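STM4351 (Salmonella enterica, PDB 2Y7I) binds arginine with high specificity as a periplasmic solute-binding protein, and probably presents it to a membrane transporter. Local coordinates at residues T121-Y126 and D185-G190; P88-L93 and K189-A194. All coordinates share one frame; numbering follows the deposited sequence.

Contact 1. Residues T121-Y126 and D185-G190; sequences TTHQRY and DYYGKG. With ARG (arginine), chain C; ACT (acetate ion), chain G.
The guanidinium of Arg-125 lies with one face against the CE2 corner of the Tyr-186 ring, planes 26° apart. Tyr-186 CE2 sits over the centre of the guanidinium, 3.4 Å from Arg-125 CZ. The arginine chain leaves its helix with CG anti to the backbone N and bends at chi3 (76°), which brings the guanidinium across the tyrosine. Its edge is used for polar contacts. Arg-125 NE donates to an acetate ion, probably from the crystallisation liquor, and NH2 donates to a water that also bonds Tyr-186 O and the acetate. Arg-125 NH2 to Asp-185 O is a weak, bent bond of 3.0 Å. Tyr-126 puts its edge to the Tyr-186 face in a T-shaped pair, centroids 5.6 Å apart. Beyond these segments, Asp-129 bonds Tyr-186 OH and Gln-131 bonds Tyr-126 OH.

Tyr-187 reaches back to the helix. Its OH lies at the edge of the His-123 ring and forms a 2.9 Å hydrogen bond with His-123 ND1. The other ring nitrogen, NE2, bonds Asp-160, which also binds the ligand. Both imidazole nitrogens are engaged, and this fixes the ring, whose NE2 lies 3.6 Å from CA of the bound arginine. Thr-121 is the N-cap, its OG1 accepting from Gln-124 N at 3.1 Å. Thr-122 N donates to O of the bound arginine at 3.0 Å, in a nearly straight bond (161°). The helix end would probably favour that carboxylate, and Arg-79 also bonds the ligand. A ligand carboxylate received at a helix N terminus, here backed by an aromatic cluster, is characteristic of amino-acid-binding periplasmic proteins.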
ATOM      1  N   THR A 121      -0.221 -21.617 -15.108  1.00 14.73           N
ATOM      2  CA  THR A 121      -0.981 -20.820 -14.131  1.00 13.50           C
ATOM      3  C   THR A 121      -1.595 -21.629 -12.987  1.00 13.44           C
ATOM      4  O   THR A 121      -1.743 -22.855 -13.072  1.00 13.56           O
ATOM      5  CB  THR A 121      -2.109 -19.976 -14.807  1.00 13.19           C
ATOM      6  OG1 THR A 121      -3.096 -20.844 -15.389  1.00 12.91           O
ATOM      7  CG2 THR A 121      -1.530 -19.072 -15.866  1.00 13.68           C
ATOM      8  N   THR A 122      -1.970 -20.910 -11.933  1.00 12.82           N
ATOM      9  CA  THR A 122      -2.809 -21.443 -10.855  1.00 13.05           C
ATOM     10  C   THR A 122      -4.089 -22.032 -11.428  1.00 12.83           C
ATOM     11  O   THR A 122      -4.553 -23.086 -10.993  1.00 13.43           O
ATOM     12  CB  THR A 122      -3.208 -20.313  -9.890  1.00 12.62           C
ATOM     13  OG1 THR A 122      -3.688 -19.209 -10.660  1.00 12.05           O
ATOM     14  CG2 THR A 122      -1.996 -19.842  -9.086  1.00 11.54           C
ATOM     15  N   HIS A 123      -4.656 -21.338 -12.410  1.00 12.52           N
ATOM     16  CA  HIS A 123      -5.916 -21.740 -13.008  1.00 12.79           C
ATOM     17  C   HIS A 123      -5.813 -23.090 -13.682  1.00 13.38           C
ATOM     18  O   HIS A 123      -6.727 -23.913 -13.570  1.00 14.03           O
ATOM     19  CB  HIS A 123      -6.392 -20.673 -13.993  1.00 12.06           C
ATOM     20  CG  HIS A 123      -6.302 -19.291 -13.443  1.00 12.87           C
ATOM     21  ND1 HIS A 123      -6.959 -18.909 -12.291  1.00 11.87           N
ATOM     22  CD2 HIS A 123      -5.596 -18.209 -13.854  1.00 11.68           C
ATOM     23  CE1 HIS A 123      -6.682 -17.642 -12.030  1.00 10.76           C
ATOM     24  NE2 HIS A 123      -5.855 -17.197 -12.958  1.00 10.81           N
ATOM     25  N   GLN A 124      -4.699 -23.323 -14.373  1.00 13.63           N
ATOM     26  CA  GLN A 124      -4.473 -24.594 -15.030  1.00 14.39           C
ATOM     27  C   GLN A 124      -4.410 -25.716 -13.995  1.00 15.63           C
ATOM     28  O   GLN A 124      -5.047 -26.754 -14.165  1.00 15.07           O
ATOM     29  CB  GLN A 124      -3.181 -24.552 -15.854  1.00 14.73           C
ATOM     30  CG  GLN A 124      -2.779 -25.895 -16.456  1.00 15.87           C
ATOM     31  CD  GLN A 124      -1.559 -25.769 -17.366  1.00 16.84           C
ATOM     32  OE1 GLN A 124      -0.476 -25.365 -16.925  1.00 17.53           O
ATOM     33  NE2 GLN A 124      -1.732 -26.124 -18.639  1.00 17.74           N
ATOM     34  N   ARG A 125      -3.660 -25.489 -12.917  1.00 16.04           N
ATOM     35  CA  ARG A 125      -3.490 -26.507 -11.884  1.00 17.46           C
ATOM     36  C   ARG A 125      -4.819 -26.793 -11.182  1.00 17.52           C
ATOM     37  O   ARG A 125      -5.189 -27.962 -10.999  1.00 18.12           O
ATOM     38  CB  ARG A 125      -2.402 -26.109 -10.881  1.00 18.22           C
ATOM     39  CG  ARG A 125      -1.960 -27.260  -9.983  1.00 22.12           C
ATOM     40  CD  ARG A 125      -0.711 -26.910  -9.162  1.00 26.17           C
ATOM     41  NE  ARG A 125      -0.990 -26.029  -8.022  1.00 27.01           N
ATOM     42  CZ  ARG A 125      -1.327 -26.449  -6.803  1.00 29.21           C
ATOM     43  NH1 ARG A 125      -1.461 -27.747  -6.547  1.00 28.90           N
ATOM     44  NH2 ARG A 125      -1.539 -25.563  -5.834  1.00 29.57           N
ATOM     45  N   TYR A 126      -5.541 -25.732 -10.821  1.00 16.15           N
ATOM     46  CA  TYR A 126      -6.860 -25.889 -10.209  1.00 16.62           C
ATOM     47  C   TYR A 126      -7.808 -26.734 -11.057  1.00 17.03           C
ATOM     48  O   TYR A 126      -8.392 -27.691 -10.538  1.00 17.54           O
ATOM     49  CB  TYR A 126      -7.529 -24.545  -9.840  1.00 15.68           C
ATOM     50  CG  TYR A 126      -8.949 -24.765  -9.358  1.00 17.05           C
ATOM     51  CD1 TYR A 126      -9.210 -25.230  -8.066  1.00 18.92           C
ATOM     52  CD2 TYR A 126     -10.022 -24.581 -10.219  1.00 18.23           C
ATOM     53  CE1 TYR A 126     -10.514 -25.472  -7.636  1.00 20.38           C
ATOM     54  CE2 TYR A 126     -11.324 -24.822  -9.804  1.00 19.00           C
ATOM     55  CZ  TYR A 126     -11.561 -25.272  -8.518  1.00 19.79           C
ATOM     56  OH  TYR A 126     -12.852 -25.510  -8.123  1.00 21.65           O
ATOM     57  N   ASP A 185      -5.893 -23.977  -1.321  1.00 24.93           N
ATOM     58  CA  ASP A 185      -4.756 -24.787  -1.769  1.00 25.44           C
ATOM     59  C   ASP A 185      -4.201 -24.246  -3.092  1.00 24.06           C
ATOM     60  O   ASP A 185      -3.055 -24.537  -3.454  1.00 23.95           O
ATOM     61  CB  ASP A 185      -5.163 -26.256  -1.944  1.00 26.74           C
ATOM     62  CG  ASP A 185      -5.355 -26.977  -0.628  1.00 29.83           C
ATOM     63  OD1 ASP A 185      -4.830 -26.514   0.410  1.00 32.47           O
ATOM     64  OD2 ASP A 185      -6.037 -28.021  -0.632  1.00 32.94           O
ATOM     65  N   TYR A 186      -5.012 -23.441  -3.790  1.00 22.18           N
ATOM     66  CA  TYR A 186      -4.698 -22.943  -5.129  1.00 21.02           C
ATOM     67  C   TYR A 186      -4.673 -21.418  -5.224  1.00 20.18           C
ATOM     68  O   TYR A 186      -3.877 -20.852  -5.971  1.00 20.32           O
ATOM     69  CB  TYR A 186      -5.694 -23.524  -6.155  1.00 20.50           C
ATOM     70  CG  TYR A 186      -5.602 -25.031  -6.240  1.00 20.96           C
ATOM     71  CD1 TYR A 186      -6.318 -25.843  -5.363  1.00 20.81           C
ATOM     72  CD2 TYR A 186      -4.761 -25.645  -7.172  1.00 21.41           C
ATOM     73  CE1 TYR A 186      -6.208 -27.230  -5.407  1.00 23.56           C
ATOM     74  CE2 TYR A 186      -4.657 -27.033  -7.230  1.00 22.87           C
ATOM     75  CZ  TYR A 186      -5.383 -27.816  -6.344  1.00 23.34           C
ATOM     76  OH  TYR A 186      -5.270 -29.184  -6.395  1.00 25.36           O
ATOM     77  N   TYR A 187      -5.528 -20.759  -4.448  1.00 19.89           N
ATOM     78  CA  TYR A 187      -5.785 -19.324  -4.603  1.00 19.22           C
ATOM     79  C   TYR A 187      -5.614 -18.550  -3.300  1.00 20.10           C
ATOM     80  O   TYR A 187      -5.676 -19.126  -2.235  1.00 21.18           O
ATOM     81  CB  TYR A 187      -7.202 -19.113  -5.149  1.00 18.66           C
ATOM     82  CG  TYR A 187      -7.368 -19.625  -6.573  1.00 17.25           C
ATOM     83  CD1 TYR A 187      -6.704 -19.008  -7.629  1.00 16.10           C
ATOM     84  CD2 TYR A 187      -8.187 -20.717  -6.855  1.00 16.38           C
ATOM     85  CE1 TYR A 187      -6.829 -19.463  -8.937  1.00 15.27           C
ATOM     86  CE2 TYR A 187      -8.324 -21.196  -8.160  1.00 15.02           C
ATOM     87  CZ  TYR A 187      -7.641 -20.553  -9.198  1.00 15.75           C
ATOM     88  OH  TYR A 187      -7.764 -20.991 -10.492  1.00 15.29           O
ATOM     89  N   GLY A 188      -5.398 -17.243  -3.398  1.00 20.18           N
ATOM     90  CA  GLY A 188      -5.284 -16.406  -2.208  1.00 21.04           C
ATOM     91  C   GLY A 188      -3.861 -16.074  -1.794  1.00 21.32           C
ATOM     92  O   GLY A 188      -3.660 -15.312  -0.849  1.00 21.40           O
ATOM     93  N   LYS A 189      -2.874 -16.661  -2.471  1.00 20.99           N
ATOM     94  CA  LYS A 189      -1.483 -16.262  -2.268  1.00 21.74           C
ATOM     95  C   LYS A 189      -1.303 -14.926  -2.975  1.00 20.97           C
ATOM     96  O   LYS A 189      -1.806 -14.731  -4.090  1.00 20.97           O
ATOM     97  CB  LYS A 189      -0.505 -17.317  -2.811  1.00 21.85           C
ATOM     98  CG  LYS A 189      -0.476 -18.645  -2.021  1.00 24.47           C
ATOM     99  CD  LYS A 189       0.108 -18.452  -0.618  1.00 28.74           C
ATOM    100  CE  LYS A 189       0.113 -19.749   0.183  1.00 31.79           C
ATOM    101  NZ  LYS A 189       0.872 -19.583   1.453  1.00 34.27           N
ATOM    102  N   GLY A 190      -0.616 -13.995  -2.332  1.00 20.94           N
ATOM    103  CA  GLY A 190      -0.490 -12.638  -2.886  1.00 19.42           C
ATOM    104  C   GLY A 190       0.325 -12.617  -4.160  1.00 17.94           C
ATOM    105  O   GLY A 190       0.974 -13.605  -4.497  1.00 17.89           O
TER
HETATM  106  N   ARG C1245      -2.577 -15.136 -11.357  1.00 13.25           N
HETATM  107  CA  ARG C1245      -2.450 -16.362 -12.206  1.00 13.72           C
HETATM  108  C   ARG C1245      -1.211 -17.147 -11.792  1.00 13.54           C
HETATM  109  O   ARG C1245      -0.906 -18.177 -12.389  1.00 12.77           O
HETATM  110  CB  ARG C1245      -2.374 -15.996 -13.703  1.00 13.75           C
HETATM  111  CG  ARG C1245      -1.264 -14.986 -14.049  1.00 14.85           C
HETATM  112  CD  ARG C1245      -1.123 -14.762 -15.553  1.00 15.37           C
HETATM  113  NE  ARG C1245      -0.308 -13.571 -15.807  1.00 12.96           N
HETATM  114  CZ  ARG C1245       0.029 -13.116 -17.012  1.00 12.44           C
HETATM  115  NH1 ARG C1245      -0.362 -13.743 -18.123  1.00 12.54           N
HETATM  116  NH2 ARG C1245       0.764 -12.028 -17.105  1.00 13.45           N
HETATM  117  OXT ARG C1245      -0.479 -16.750 -10.866  1.00 13.15           O
HETATM  118  C   ACT G1249       1.162 -23.318  -9.173  1.00 25.58           C
HETATM  119  O   ACT G1249       2.345 -22.981  -8.966  1.00 25.00           O
HETATM  120  OXT ACT G1249       0.495 -23.641  -8.159  1.00 25.78           O
HETATM  121  CH3 ACT G1249       0.578 -23.320 -10.555  1.00 25.35           C
HETATM  122  O   HOH W   1      -1.810 -22.911  -6.643  1.00 36.11           O

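Contact 2. Residues P88-L93 and K189-A194; sequences PYYEGL and KGLGIA
Two irregular segments run antiparallel, joined by two backbone hydrogen bonds, both made by Leu-191, through its N and its O. Tyr-89 N donates to Leu-191 O at 2.8 Å, and Leu-191 N donates to Tyr-90 O at 2.7 Å. Both donors lie nearly along the C=O axis of their acceptors. Pro-88 CA adds a CA-H...O contact to Leu-191 O. Further along, Gly-92 CA makes another with Lys-189 O at 3.2 Å. Gly-92 and Gly-190 allow the chains to come this close, the first against Lys-189 O, the second against Pro-88 CB.

Leu-191 carries the side-chain contact. Its CB lies over one face of the Tyr-89 ring, 3.9 Å from the centroid, in a CH-pi contact. It sits off centre, nearest to Tyr-89 CZ. Leu-191 CD1 reaches the edge of the Tyr-90 ring and packs 3.9 Å from Tyr-90 CB. Leu-191 therefore fits between two tyrosines, touching one by its face and the other by its edge. Tyr-89 takes the crowded first torsion (chi1 67°), with CG between the backbone N and carbonyl carbon. This turns the ring obliquely across Leu-191, its face to CB, and sets its edge against the Gly-192 backbone. A water donates to both Tyr-89 OH and Gly-192 O, and Asp-32 also bonds that hydroxyl.

The paired segments are consistent with the interlobe hinge of this family. Tyr-89 packs on helix 31-42, Tyr-90 stacks on Phe-227 of helix 217-227, and the segments lead into strands 95-100 and 194-195.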
ATOM      1  N   PRO A  88       4.218  -9.677  -0.643  1.00 17.82           N
ATOM      2  CA  PRO A  88       3.120  -9.455  -1.571  1.00 17.38           C
ATOM      3  C   PRO A  88       3.017  -7.975  -1.927  1.00 17.77           C
ATOM      4  O   PRO A  88       3.220  -7.120  -1.065  1.00 18.20           O
ATOM      5  CB  PRO A  88       1.886  -9.903  -0.774  1.00 17.80           C
ATOM      6  CG  PRO A  88       2.296  -9.840   0.660  1.00 19.12           C
ATOM      7  CD  PRO A  88       3.753 -10.191   0.657  1.00 18.54           C
ATOM      8  N   TYR A  89       2.747  -7.668  -3.190  1.00 17.79           N
ATOM      9  CA  TYR A  89       2.486  -6.273  -3.558  1.00 19.20           C
ATOM     10  C   TYR A  89       0.999  -6.033  -3.806  1.00 20.46           C
ATOM     11  O   TYR A  89       0.550  -4.893  -3.774  1.00 22.42           O
ATOM     12  CB  TYR A  89       3.372  -5.772  -4.719  1.00 18.26           C
ATOM     13  CG  TYR A  89       3.098  -6.434  -6.055  1.00 17.10           C
ATOM     14  CD1 TYR A  89       2.147  -5.910  -6.940  1.00 16.04           C
ATOM     15  CD2 TYR A  89       3.794  -7.572  -6.439  1.00 14.94           C
ATOM     16  CE1 TYR A  89       1.891  -6.522  -8.167  1.00 14.97           C
ATOM     17  CE2 TYR A  89       3.534  -8.197  -7.665  1.00 14.32           C
ATOM     18  CZ  TYR A  89       2.589  -7.668  -8.520  1.00 13.54           C
ATOM     19  OH  TYR A  89       2.343  -8.293  -9.734  1.00 12.08           O
ATOM     20  N   TYR A  90       0.238  -7.101  -4.019  1.00 20.47           N
ATOM     21  CA  TYR A  90      -1.204  -7.014  -4.231  1.00 22.02           C
ATOM     22  C   TYR A  90      -1.805  -8.375  -3.894  1.00 22.82           C
ATOM     23  O   TYR A  90      -1.095  -9.378  -3.924  1.00 22.87           O
ATOM     24  CB  TYR A  90      -1.529  -6.627  -5.682  1.00 21.57           C
ATOM     25  CG  TYR A  90      -2.977  -6.239  -5.910  1.00 22.43           C
ATOM     26  CD1 TYR A  90      -3.500  -5.061  -5.371  1.00 25.88           C
ATOM     27  CD2 TYR A  90      -3.821  -7.050  -6.666  1.00 23.13           C
ATOM     28  CE1 TYR A  90      -4.838  -4.702  -5.586  1.00 26.65           C
ATOM     29  CE2 TYR A  90      -5.145  -6.705  -6.887  1.00 25.32           C
ATOM     30  CZ  TYR A  90      -5.644  -5.532  -6.353  1.00 26.69           C
ATOM     31  OH  TYR A  90      -6.961  -5.205  -6.575  1.00 29.16           O
ATOM     32  N   GLU A  91      -3.096  -8.419  -3.576  1.00 24.09           N
ATOM     33  CA  GLU A  91      -3.705  -9.667  -3.110  1.00 25.51           C
ATOM     34  C   GLU A  91      -3.989 -10.624  -4.246  1.00 24.94           C
ATOM     35  O   GLU A  91      -4.330 -10.198  -5.343  1.00 25.20           O
ATOM     36  CB  GLU A  91      -5.002  -9.398  -2.354  1.00 26.57           C
ATOM     37  CG  GLU A  91      -4.790  -9.019  -0.915  1.00 29.73           C
ATOM     38  CD  GLU A  91      -6.086  -8.796  -0.175  1.00 32.16           C
ATOM     39  OE1 GLU A  91      -7.162  -8.944  -0.795  1.00 32.97           O
ATOM     40  OE2 GLU A  91      -6.020  -8.469   1.029  1.00 35.31           O
ATOM     41  N   GLY A  92      -3.840 -11.919  -3.975  1.00 25.06           N
ATOM     42  CA  GLY A  92      -4.314 -12.949  -4.883  1.00 24.71           C
ATOM     43  C   GLY A  92      -5.810 -13.061  -4.698  1.00 25.15           C
ATOM     44  O   GLY A  92      -6.294 -13.160  -3.569  1.00 26.45           O
ATOM     45  N   LEU A  93      -6.559 -13.026  -5.793  1.00 24.77           N
ATOM     46  CA  LEU A  93      -8.012 -13.061  -5.681  1.00 24.89           C
ATOM     47  C   LEU A  93      -8.638 -14.304  -6.313  1.00 24.14           C
ATOM     48  O   LEU A  93      -7.924 -15.207  -6.785  1.00 23.69           O
ATOM     49  CB  LEU A  93      -8.650 -11.768  -6.220  1.00 25.82           C
ATOM     50  CG  LEU A  93      -8.719 -10.486  -5.383  1.00 27.80           C
ATOM     51  CD1 LEU A  93      -8.902 -10.759  -3.879  1.00 30.72           C
ATOM     52  CD2 LEU A  93      -7.504  -9.603  -5.634  1.00 29.50           C
ATOM     53  N   LYS A 189      -2.874 -16.661  -2.471  1.00 20.99           N
ATOM     54  CA  LYS A 189      -1.483 -16.262  -2.268  1.00 21.74           C
ATOM     55  C   LYS A 189      -1.303 -14.926  -2.975  1.00 20.97           C
ATOM     56  O   LYS A 189      -1.806 -14.731  -4.090  1.00 20.97           O
ATOM     57  CB  LYS A 189      -0.505 -17.317  -2.811  1.00 21.85           C
ATOM     58  CG  LYS A 189      -0.476 -18.645  -2.021  1.00 24.47           C
ATOM     59  CD  LYS A 189       0.108 -18.452  -0.618  1.00 28.74           C
ATOM     60  CE  LYS A 189       0.113 -19.749   0.183  1.00 31.79           C
ATOM     61  NZ  LYS A 189       0.872 -19.583   1.453  1.00 34.27           N
ATOM     62  N   GLY A 190      -0.616 -13.995  -2.332  1.00 20.94           N
ATOM     63  CA  GLY A 190      -0.490 -12.638  -2.886  1.00 19.42           C
ATOM     64  C   GLY A 190       0.325 -12.617  -4.160  1.00 17.94           C
ATOM     65  O   GLY A 190       0.974 -13.605  -4.497  1.00 17.89           O
ATOM     66  N   LEU A 191       0.287 -11.494  -4.874  1.00 16.68           N
ATOM     67  CA  LEU A 191       1.139 -11.321  -6.042  1.00 15.78           C
ATOM     68  C   LEU A 191       2.521 -10.914  -5.573  1.00 15.80           C
ATOM     69  O   LEU A 191       2.654 -10.117  -4.640  1.00 16.02           O
ATOM     70  CB  LEU A 191       0.578 -10.264  -6.986  1.00 15.18           C
ATOM     71  CG  LEU A 191      -0.850 -10.454  -7.497  1.00 16.19           C
ATOM     72  CD1 LEU A 191      -1.162  -9.363  -8.502  1.00 15.06           C
ATOM     73  CD2 LEU A 191      -1.035 -11.856  -8.109  1.00 17.39           C
ATOM     74  N   GLY A 192       3.549 -11.459  -6.221  1.00 15.06           N
ATOM     75  CA  GLY A 192       4.930 -11.190  -5.815  1.00 14.78           C
ATOM     76  C   GLY A 192       5.802 -10.861  -7.006  1.00 14.02           C
ATOM     77  O   GLY A 192       5.462 -11.190  -8.152  1.00 13.21           O
ATOM     78  N   ILE A 193       6.910 -10.188  -6.734  1.00 14.02           N
ATOM     79  CA  ILE A 193       7.967 -10.008  -7.721  1.00 14.29           C
ATOM     80  C   ILE A 193       8.976 -11.128  -7.493  1.00 15.14           C
ATOM     81  O   ILE A 193       9.433 -11.318  -6.375  1.00 15.40           O
ATOM     82  CB  ILE A 193       8.647  -8.624  -7.585  1.00 14.05           C
ATOM     83  CG1 ILE A 193       7.664  -7.515  -7.988  1.00 13.39           C
ATOM     84  CG2 ILE A 193       9.905  -8.563  -8.463  1.00 14.74           C
ATOM     85  CD1 ILE A 193       8.185  -6.089  -7.773  1.00 15.35           C
ATOM     86  N   ALA A 194       9.311 -11.868  -8.552  1.00 15.74           N
ATOM     87  CA  ALA A 194      10.210 -13.020  -8.432  1.00 16.25           C
ATOM     88  C   ALA A 194      11.632 -12.681  -8.854  1.00 17.28           C
ATOM     89  O   ALA A 194      11.854 -11.949  -9.818  1.00 16.75           O
ATOM     90  CB  ALA A 194       9.681 -14.204  -9.233  1.00 16.03           C
TER
HETATM   91  O   HOH W   2       3.834 -10.710 -10.221  1.00 13.10           O

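How the contacts relate
From the N terminus, the chain passes strand 84-85 and reaches 88-93, then enters strand 95-100 of the five-stranded sheet. Strand 114-118 follows, and then helix 122-130, which 121-126 caps and begins. The chain returns in the loop after strand 174-176, where 185-190 closes contact 1 and 189-194 closes contact 2. Contact 1 is nested within contact 2: its loop closes over 58 residues, the outer one over 95. They share Lys-189 and Gly-190, and their centres are about 12 Å apart. Contact 1 ties the returning loop to the helix at the arginine pocket; contact 2 pairs that loop with the segment running from strand 84-85 into strand 95-100.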